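Local coordinates for nitrogenase iron-molybdenum cofactor biosynthesis protein NifB (Methanothermobacter thermautotrophicus, PDB 7JMA) that probably catalyses radical SAM-dependent carbide insertion, coupling two [4Fe-4S] clusters into the [8Fe-9S-C] precursor of the nitrogenase cofactor, at residues G85-G90 with C115-G120; D91-E96 with L121-R126. All blocks are in the same frame, centred on the assembly; numbering follows the deposited sequence.

Interaction 1 (G85-G90 with C115-G120); sequences GVAGPG and CMSTNG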
ATOM      1  N   GLY A  85      10.984  -7.091   0.392  1.00 36.66           N
ATOM      2  CA  GLY A  85       9.872  -6.261  -0.011  1.00 33.58           C
ATOM      3  C   GLY A  85      10.333  -5.073  -0.828  1.00 29.20           C
ATOM      4  O   GLY A  85      11.492  -4.655  -0.771  1.00 33.44           O
ATOM      5  N   VAL A  86       9.398  -4.546  -1.602  1.00 27.91           N
ATOM      6  CA  VAL A  86       9.575  -3.286  -2.319  1.00 29.01           C
ATOM      7  C   VAL A  86       8.468  -2.366  -1.847  1.00 32.39           C
ATOM      8  O   VAL A  86       7.286  -2.709  -1.963  1.00 29.07           O
ATOM      9  CB  VAL A  86       9.497  -3.462  -3.844  1.00 31.74           C
ATOM     10  CG1 VAL A  86       9.471  -2.067  -4.532  1.00 29.71           C
ATOM     11  CG2 VAL A  86      10.656  -4.325  -4.349  1.00 36.08           C
ATOM     12  N   ALA A  87       8.834  -1.193  -1.332  1.00 32.60           N
ATOM     13  CA  ALA A  87       7.825  -0.286  -0.814  1.00 26.88           C
ATOM     14  C   ALA A  87       7.995   1.145  -1.275  1.00 35.56           C
ATOM     15  O   ALA A  87       7.112   1.970  -1.013  1.00 37.76           O
ATOM     16  CB  ALA A  87       7.825  -0.304   0.720  1.00 31.43           C
ATOM     17  N   GLY A  88       9.066   1.470  -1.958  1.00 32.89           N
ATOM     18  CA  GLY A  88       9.308   2.862  -2.247  1.00 28.85           C
ATOM     19  C   GLY A  88      10.541   3.042  -3.081  1.00 30.56           C
ATOM     20  O   GLY A  88      11.119   2.088  -3.606  1.00 28.48           O
ATOM     21  N   PRO A  89      10.988   4.288  -3.203  1.00 29.97           N
ATOM     22  CA  PRO A  89      10.458   5.490  -2.552  1.00 28.25           C
ATOM     23  C   PRO A  89       9.136   6.017  -3.109  1.00 27.59           C
ATOM     24  O   PRO A  89       8.461   6.793  -2.427  1.00 31.57           O
ATOM     25  CB  PRO A  89      11.554   6.529  -2.799  1.00 30.92           C
ATOM     26  CG  PRO A  89      12.745   5.769  -3.281  1.00 41.90           C
ATOM     27  CD  PRO A  89      12.241   4.548  -3.933  1.00 32.13           C
ATOM     28  N   GLY A  90       8.793   5.605  -4.321  1.00 27.57           N
ATOM     29  CA  GLY A  90       7.532   5.940  -4.964  1.00 25.29           C
ATOM     30  C   GLY A  90       6.538   4.810  -4.785  1.00 28.49           C
ATOM     31  O   GLY A  90       6.424   4.232  -3.700  1.00 34.72           O
ATOM     32  N   CYS A 115       6.966  -9.355  -0.486  1.00 32.90           N
ATOM     33  CA  CYS A 115       5.865  -8.445  -0.214  1.00 31.33           C
ATOM     34  C   CYS A 115       6.091  -7.125  -0.931  1.00 33.69           C
ATOM     35  O   CYS A 115       7.192  -6.816  -1.386  1.00 29.29           O
ATOM     36  CB  CYS A 115       5.680  -8.205   1.283  1.00 36.85           C
ATOM     37  SG  CYS A 115       7.077  -7.422   2.064  1.00 44.27           S
ATOM     38  N   MET A 116       5.024  -6.342  -1.020  1.00 27.91           N
ATOM     39  CA  MET A 116       5.165  -5.008  -1.565  1.00 26.40           C
ATOM     40  C   MET A 116       4.025  -4.146  -1.048  1.00 26.07           C
ATOM     41  O   MET A 116       2.986  -4.644  -0.610  1.00 27.86           O
ATOM     42  CB  MET A 116       5.199  -5.038  -3.094  1.00 38.77           C
ATOM     43  CG  MET A 116       3.919  -5.415  -3.763  1.00 40.95           C
ATOM     44  SD  MET A 116       3.955  -4.786  -5.470  1.00 41.30           S
ATOM     45  CE  MET A 116       5.206  -5.841  -6.180  1.00 48.40           C
ATOM     46  N   SER A 117       4.243  -2.840  -1.095  1.00 26.45           N
ATOM     47  CA  SER A 117       3.219  -1.882  -0.724  1.00 32.89           C
ATOM     48  C   SER A 117       2.899  -1.051  -1.950  1.00 31.27           C
ATOM     49  O   SER A 117       3.772  -0.808  -2.788  1.00 28.25           O
ATOM     50  CB  SER A 117       3.662  -0.977   0.442  1.00 39.84           C
ATOM     51  OG  SER A 117       4.089  -1.750   1.552  1.00 44.61           O
ATOM     52  N   THR A 118       1.636  -0.635  -2.055  1.00 25.28           N
ATOM     53  CA  THR A 118       1.215   0.150  -3.207  1.00 27.66           C
ATOM     54  C   THR A 118      -0.005   0.981  -2.820  1.00 26.69           C
ATOM     55  O   THR A 118      -0.734   0.638  -1.886  1.00 27.46           O
ATOM     56  CB  THR A 118       0.902  -0.770  -4.391  1.00 27.43           C
ATOM     57  OG1 THR A 118       0.416   0.005  -5.482  1.00 27.82           O
ATOM     58  CG2 THR A 118      -0.203  -1.781  -4.000  1.00 26.68           C
ATOM     59  N   ASN A 119      -0.219   2.088  -3.549  1.00 22.46           N
ATOM     60  CA  ASN A 119      -1.513   2.745  -3.431  1.00 22.69           C
ATOM     61  C   ASN A 119      -2.631   1.966  -4.141  1.00 27.98           C
ATOM     62  O   ASN A 119      -3.808   2.321  -3.993  1.00 24.78           O
ATOM     63  CB  ASN A 119      -1.405   4.187  -3.945  1.00 27.21           C
ATOM     64  CG  ASN A 119      -0.905   4.267  -5.370  1.00 29.18           C
ATOM     65  OD1 ASN A 119      -1.416   3.570  -6.247  1.00 25.38           O
ATOM     66  ND2 ASN A 119       0.053   5.186  -5.632  1.00 28.84           N
ATOM     67  N   GLY A 120      -2.301   0.929  -4.913  1.00 25.89           N
ATOM     68  CA  GLY A 120      -3.313   0.130  -5.584  1.00 26.61           C
ATOM     69  C   GLY A 120      -3.807   0.634  -6.929  1.00 25.11           C
ATOM     70  O   GLY A 120      -4.596  -0.063  -7.582  1.00 26.06           O
TER
HETATM   71  O   HOH W   1       5.361   1.360  -3.047  1.00 40.02           O
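Gly-85 and Val-86 pair with Cys-115 and Met-116 as neighbouring parallel strands, and Val-86 makes both of the direct backbone hydrogen bonds. Its N donates to Cys-115 O at 3.2 Å, and its O accepts from Ser-117 N, also at 3.2 Å, so that one residue grips the partner strand at two positions. The N-H to acceptor angles, 152° and 155°, show both bonds to be somewhat bent. A CA-H...O contact adds to the ladder, with Gly-85 CA 3.1 Å from Cys-115 O.

Packing differs on the two faces. On one, Cys-115 SG rests 3.7 Å from Gly-85 CA, where its chi1 of 63° places it between the backbone N and the carbonyl carbon; the lack of a side chain at Gly-85 permits this approach. On the other, Met-116 CB comes within 3.3 Å of Val-86 O, but the rest of the methionine leads away from Val-86. The side chains of Val-86 and Met-116, on this face, both touch Thr-98 and Phe-102 of helix 96-108. That helix links the two strands, making a beta-alpha-beta unit of the radical SAM domain. The CB of Cys-115, which binds [4Fe-4S] cluster #1 when the cluster is present, is on the opposite face. Just beyond the paired residues, the glycine-rich turn Gly-88 to Gly-90, with a cis peptide before Pro-89, follows the second strand of the sheet, the place where many relatives carry the GGE motif that contacts SAM.

Ala-87 CB and Ser-117 OG still meet loosely at 4.1 Å. Beyond them the chains diverge, and water 1 lies between, 2.7 Å from Ser-117 O and 3.1 Å from Gly-90 O, placed to donate to either, though it has more acceptors nearby than protons. Thr-118 OG1 accepts from Gly-120 N, an ST turn that bends the chain as it leaves the strand.

Interaction 2 (D91-E96 with L121-R126); sequences DALANE and LLLPDR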
ATOM      1  N   ASP A  91       5.808   4.492  -5.847  1.00 24.49           N
ATOM      2  CA  ASP A  91       4.897   3.349  -5.809  1.00 23.13           C
ATOM      3  C   ASP A  91       5.527   2.154  -6.501  1.00 21.72           C
ATOM      4  O   ASP A  91       5.891   2.234  -7.671  1.00 23.25           O
ATOM      5  CB  ASP A  91       3.561   3.632  -6.490  1.00 22.71           C
ATOM      6  CG  ASP A  91       2.545   2.529  -6.187  1.00 30.02           C
ATOM      7  OD1 ASP A  91       1.984   2.553  -5.079  1.00 32.46           O
ATOM      8  OD2 ASP A  91       2.346   1.636  -7.030  1.00 33.77           O
ATOM      9  N   ALA A  92       5.510   1.006  -5.823  1.00 24.90           N
ATOM     10  CA  ALA A  92       6.156  -0.174  -6.389  1.00 25.12           C
ATOM     11  C   ALA A  92       5.616  -0.522  -7.775  1.00 25.57           C
ATOM     12  O   ALA A  92       6.385  -0.913  -8.659  1.00 27.94           O
ATOM     13  CB  ALA A  92       5.973  -1.359  -5.441  1.00 25.21           C
ATOM     14  N   LEU A  93       4.291  -0.409  -7.986  1.00 23.74           N
ATOM     15  CA  LEU A  93       3.719  -0.871  -9.256  1.00 26.00           C
ATOM     16  C   LEU A  93       4.029   0.043 -10.432  1.00 28.01           C
ATOM     17  O   LEU A  93       3.866  -0.368 -11.591  1.00 29.30           O
ATOM     18  CB  LEU A  93       2.202  -1.015  -9.139  1.00 26.56           C
ATOM     19  CG  LEU A  93       1.670  -2.074  -8.174  1.00 26.41           C
ATOM     20  CD1 LEU A  93       0.144  -2.082  -8.194  1.00 29.27           C
ATOM     21  CD2 LEU A  93       2.249  -3.455  -8.527  1.00 30.53           C
ATOM     22  N   ALA A  94       4.457   1.267 -10.173  1.00 24.62           N
ATOM     23  CA  ALA A  94       4.684   2.260 -11.215  1.00 25.69           C
ATOM     24  C   ALA A  94       6.089   2.197 -11.797  1.00 26.98           C
ATOM     25  O   ALA A  94       6.503   3.125 -12.514  1.00 30.34           O
ATOM     26  CB  ALA A  94       4.406   3.651 -10.640  1.00 23.84           C
ATOM     27  N   ASN A  95       6.836   1.130 -11.514  1.00 27.16           N
ATOM     28  CA  ASN A  95       8.241   1.048 -11.883  1.00 29.38           C
ATOM     29  C   ASN A  95       8.542  -0.347 -12.399  1.00 29.45           C
ATOM     30  O   ASN A  95       8.318  -1.332 -11.686  1.00 29.92           O
ATOM     31  CB  ASN A  95       9.139   1.376 -10.686  1.00 29.06           C
ATOM     32  CG  ASN A  95       8.941   2.788 -10.189  1.00 25.36           C
ATOM     33  OD1 ASN A  95       9.614   3.714 -10.658  1.00 29.18           O
ATOM     34  ND2 ASN A  95       8.014   2.969  -9.252  1.00 24.10           N
ATOM     35  N   GLU A  96       9.035  -0.427 -13.635  1.00 32.19           N
ATOM     36  CA  GLU A  96       9.401  -1.719 -14.205  1.00 36.73           C
ATOM     37  C   GLU A  96      10.465  -2.434 -13.378  1.00 34.16           C
ATOM     38  O   GLU A  96      10.494  -3.671 -13.358  1.00 39.25           O
ATOM     39  CB  GLU A  96       9.893  -1.527 -15.642  1.00 48.86           C
ATOM     40  N   LEU A 121      -3.367   1.815  -7.387  1.00 22.64           N
ATOM     41  CA  LEU A 121      -3.910   2.341  -8.634  1.00 23.60           C
ATOM     42  C   LEU A 121      -3.716   1.370  -9.795  1.00 25.05           C
ATOM     43  O   LEU A 121      -4.616   1.197 -10.625  1.00 27.83           O
ATOM     44  CB  LEU A 121      -3.257   3.688  -8.972  1.00 23.22           C
ATOM     45  CG  LEU A 121      -3.801   4.338 -10.244  1.00 25.33           C
ATOM     46  CD1 LEU A 121      -5.278   4.736 -10.146  1.00 29.01           C
ATOM     47  CD2 LEU A 121      -2.947   5.592 -10.556  1.00 26.32           C
ATOM     48  N   LEU A 122      -2.556   0.720  -9.867  1.00 23.79           N
ATOM     49  CA  LEU A 122      -2.236  -0.181 -10.974  1.00 25.27           C
ATOM     50  C   LEU A 122      -2.549  -1.634 -10.661  1.00 26.66           C
ATOM     51  O   LEU A 122      -2.176  -2.518 -11.448  1.00 28.54           O
ATOM     52  CB  LEU A 122      -0.756  -0.061 -11.346  1.00 26.09           C
ATOM     53  CG  LEU A 122      -0.448   1.291 -11.977  1.00 27.54           C
ATOM     54  CD1 LEU A 122       1.055   1.507 -12.069  1.00 28.86           C
ATOM     55  CD2 LEU A 122      -1.101   1.345 -13.350  1.00 35.75           C
ATOM     56  N   LEU A 123      -3.195  -1.906  -9.529  1.00 26.09           N
ATOM     57  CA  LEU A 123      -3.459  -3.298  -9.157  1.00 31.51           C
ATOM     58  C   LEU A 123      -4.328  -4.046 -10.153  1.00 36.86           C
ATOM     59  O   LEU A 123      -4.010  -5.211 -10.448  1.00 33.76           O
ATOM     60  CB  LEU A 123      -4.099  -3.378  -7.769  1.00 30.26           C
ATOM     61  CG  LEU A 123      -3.082  -3.440  -6.639  1.00 33.96           C
ATOM     62  CD1 LEU A 123      -3.806  -3.474  -5.298  1.00 28.64           C
ATOM     63  CD2 LEU A 123      -2.173  -4.665  -6.812  1.00 31.94           C
ATOM     64  N   PRO A 124      -5.422  -3.491 -10.675  1.00 36.85           N
ATOM     65  CA  PRO A 124      -6.183  -4.265 -11.665  1.00 38.38           C
ATOM     66  C   PRO A 124      -5.337  -4.691 -12.850  1.00 45.93           C
ATOM     67  O   PRO A 124      -5.472  -5.821 -13.334  1.00 46.05           O
ATOM     68  CB  PRO A 124      -7.306  -3.304 -12.066  1.00 38.44           C
ATOM     69  CG  PRO A 124      -7.500  -2.455 -10.849  1.00 39.39           C
ATOM     70  CD  PRO A 124      -6.091  -2.213 -10.366  1.00 36.04           C
ATOM     71  N   ASP A 125      -4.425  -3.832 -13.301  1.00 36.84           N
ATOM     72  CA  ASP A 125      -3.600  -4.167 -14.449  1.00 41.12           C
ATOM     73  C   ASP A 125      -2.427  -5.080 -14.105  1.00 41.46           C
ATOM     74  O   ASP A 125      -1.910  -5.752 -14.999  1.00 43.35           O
ATOM     75  CB  ASP A 125      -3.084  -2.885 -15.103  1.00 48.66           C
ATOM     76  CG  ASP A 125      -4.198  -1.894 -15.390  1.00 67.89           C
ATOM     77  OD1 ASP A 125      -5.110  -2.238 -16.173  1.00 73.23           O
ATOM     78  OD2 ASP A 125      -4.162  -0.775 -14.833  1.00 66.08           O
ATOM     79  N   ARG A 126      -1.991  -5.124 -12.844  1.00 29.78           N
ATOM     80  CA  ARG A 126      -0.796  -5.886 -12.493  1.00 33.42           C
ATOM     81  C   ARG A 126      -1.057  -7.068 -11.574  1.00 33.45           C
ATOM     82  O   ARG A 126      -0.118  -7.827 -11.297  1.00 35.61           O
ATOM     83  CB  ARG A 126       0.248  -4.978 -11.830  1.00 36.40           C
ATOM     84  CG  ARG A 126       0.699  -3.857 -12.706  1.00 34.47           C
ATOM     85  CD  ARG A 126       1.481  -4.383 -13.905  1.00 45.42           C
ATOM     86  NE  ARG A 126       2.369  -3.361 -14.447  1.00 58.58           N
ATOM     87  CZ  ARG A 126       3.508  -3.611 -15.088  1.00 70.94           C
ATOM     88  NH1 ARG A 126       3.917  -4.861 -15.275  1.00 61.05           N
ATOM     89  NH2 ARG A 126       4.242  -2.603 -15.543  1.00 79.12           N
TER
HETATM   90  O   HOH W   2      -0.210   1.923  -8.243  1.00 27.09           O
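The backbones of Leu-93, in a short 3-10 turn, and Leu-122, at the N-cap position of helix 123-132, approach to 6.2 Å between their CA atoms with no direct hydrogen bond joining the two segments. The contact is instead carried by leucines. Leu-93 and Leu-122 meet first at their roots, CB to CB at 3.8 Å. From there Leu-122 extends toward the carbonyl of Leu-93 and Ala-94, its CD1 lying 3.4 Å from Leu-93 O and also touching Ala-94. Leu-93 extends the other way: with CG anti to its carbonyl carbon (chi1 -65°), one methyl, CD1, is carried to the start of the helix, 3.6 Å from Leu-123 N and 3.7 Å from Leu-123 CD2. Its second methyl, CD2, lies 4.2 Å from Arg-126 CB, and the two side chains run past each other in opposite directions. The arginine thus contributes the foot of its chain here; its charged end forms a salt bridge with Glu-129 and a cation-pi contact with Phe-99.

A polar link lies beside the leucines. Asp-91 OD2 accepts from Leu-93 N, which meets it from above the carboxylate plane and fixes the start of the turn as an Asx turn. The same oxygen accepts a bond from water 2 at 2.8 Å, and that water in turn accepts from Leu-122 N at 3.1 Å, bridging the segments. Asp-91 thereby both shapes one loop and reaches the other through one water. Such packing of consecutive beta-alpha loops and helix starts at the carboxyl ends of parallel strands is characteristic of the TIM-barrel-like fold of radical SAM enzymes.

Interactions 1 and 2 are successive layers of one structure, their centres about 9 Å apart: each segment of the first continues directly into a segment of the second, 85-90 into 91-96 and 115-120 into 121-126. Asp-91 joins them: Asn-119 N probably donates to Asp-91 OD1 at 2.7 Å, and a probable hydrogen bond of 3.0 Å joins Asp-91 OD2 and Thr-118 OG1. Packing crosses the same boundary, Leu-93 CD1 lying 3.4 Å from the hydroxyl oxygen Thr-118 OG1. Interaction 1 supplies Cys-115 for cluster #1, while the side chain of Cys-38, a ligand of cluster #2, lies about 6 Å from that of Ala-94 and about 11 Å from that of Ser-117; neither cluster is present in this apo chain.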